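Local coordinates for putative hemin transport system, substrate-binding protein (Burkholderia cenocepacia J2315, PDB 5GIZ) that binds heme in the periplasm and probably passes it to a membrane transporter for uptake into the cell, at residues A172-M175 with I176-G180. Numbering follows the deposited sequence.
Sequences ADAM and IRYAG. With SO4 (sulfate ion), chain C.
Asp173 and Arg177, one helical turn apart, form a salt bridge in which a single carboxylate oxygen takes two donors. Asp173 OD2 lies 2.8 Å from Arg177 NH2, which meets it nearly along the C-O axis, and 2.8 Å from Arg177 NE, which comes from above the carboxylate plane. The two planes are 39° apart, and both N-H...O angles fall below 145°, so neither bond is straight. A bend at chi3 (-73°) turns the guanidinium back toward the acid, on the exposed side of the helix. OD1 is bound by Asn183 and Gln168, so both carboxylate oxygens of this buried acid have partners.

Helix 171-178 closes with a Schellman motif: Gly180, at positive phi, sends its N to Arg177 O (3.0 Å), while Ala181 N bonds Ile176 O. Tyr178 N still gives an i to i-4 hydrogen bond to Ala174 O (2.9 Å).

The tightly packed side is the buried one, where Met175 packs on helix 255-269 and Ile176 on strand 151-159. Ala172, part of the heme-binding site in a heme-bound structure of this protein, touches Phe154 of that strand.

Partly exposed Tyr178 marks a looser side: its CE2 reaches Ala174 CB only at 4.4 Å, and Tyr178 OH donates to O1 of a sulfate ion, probably from the crystallisation liquor, 2.6 Å away and in the ring plane.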
# COMPACT_ATOMS: atom_id res chain seq x y z
N ALA A 172 6.57 -0.70 3.90
CA ALA A 172 7.32 0.48 4.25
C ALA A 172 8.84 0.32 4.05
O ALA A 172 9.49 1.21 3.53
CB ALA A 172 7.04 0.88 5.70
N ASP A 173 9.39 -0.82 4.47
CA ASP A 173 10.82 -1.09 4.27
C ASP A 173 11.18 -0.99 2.77
O ASP A 173 12.14 -0.37 2.37
CB ASP A 173 11.15 -2.49 4.80
CG ASP A 173 12.62 -2.80 4.71
OD1 ASP A 173 13.35 -2.44 5.65
OD2 ASP A 173 13.01 -3.40 3.69
N ALA A 174 10.35 -1.60 1.93
CA ALA A 174 10.59 -1.59 0.50
C ALA A 174 10.50 -0.18 -0.07
O ALA A 174 11.31 0.24 -0.86
CB ALA A 174 9.60 -2.50 -0.20
N MET A 175 9.51 0.58 0.39
CA MET A 175 9.34 1.94 -0.13
C MET A 175 10.49 2.88 0.24
O MET A 175 11.01 3.64 -0.59
CB MET A 175 8.03 2.55 0.29
CG MET A 175 6.82 1.87 -0.30
SD MET A 175 6.72 1.98 -2.10
CE MET A 175 6.44 3.74 -2.34
N ILE A 176 10.94 2.74 1.47
CA ILE A 176 12.06 3.52 1.99
C ILE A 176 13.30 3.22 1.13
O ILE A 176 13.98 4.13 0.67
CB ILE A 176 12.31 3.17 3.43
CG1 ILE A 176 11.23 3.83 4.32
CG2 ILE A 176 13.69 3.61 3.88
CD1 ILE A 176 11.20 3.28 5.70
N ARG A 177 13.56 1.93 0.85
CA ARG A 177 14.68 1.60 -0.01
C ARG A 177 14.51 2.01 -1.46
O ARG A 177 15.47 2.52 -2.08
CB ARG A 177 14.95 0.11 0.04
CG ARG A 177 15.57 -0.28 1.38
CD ARG A 177 15.88 -1.79 1.43
NE ARG A 177 14.67 -2.58 1.55
CZ ARG A 177 14.21 -3.47 0.68
NH1 ARG A 177 14.89 -3.76 -0.43
NH2 ARG A 177 13.06 -4.10 0.95
N TYR A 178 13.30 1.92 -2.02
CA TYR A 178 13.11 2.41 -3.38
C TYR A 178 13.35 3.93 -3.53
O TYR A 178 13.74 4.41 -4.59
CB TYR A 178 11.70 2.08 -3.89
CG TYR A 178 11.49 0.64 -4.29
CD1 TYR A 178 12.43 -0.04 -5.09
CD2 TYR A 178 10.31 -0.04 -3.96
CE1 TYR A 178 12.20 -1.33 -5.53
CE2 TYR A 178 10.09 -1.31 -4.40
CZ TYR A 178 11.02 -1.96 -5.19
OH TYR A 178 10.81 -3.29 -5.63
N ALA A 179 13.07 4.66 -2.46
CA ALA A 179 13.27 6.09 -2.47
C ALA A 179 14.70 6.50 -2.16
O ALA A 179 14.93 7.71 -2.01
CB ALA A 179 12.31 6.76 -1.52
N GLY A 180 15.64 5.56 -2.09
CA GLY A 180 17.05 5.90 -1.92
C GLY A 180 17.47 6.03 -0.48
O GLY A 180 18.52 6.60 -0.20
S SO4 C . 13.76 -4.81 -6.31
O1 SO4 C . 12.54 -4.57 -7.01
O2 SO4 C . 14.43 -6.08 -6.74
O3 SO4 C . 14.69 -3.68 -6.44
O4 SO4 C . 13.62 -4.99 -4.91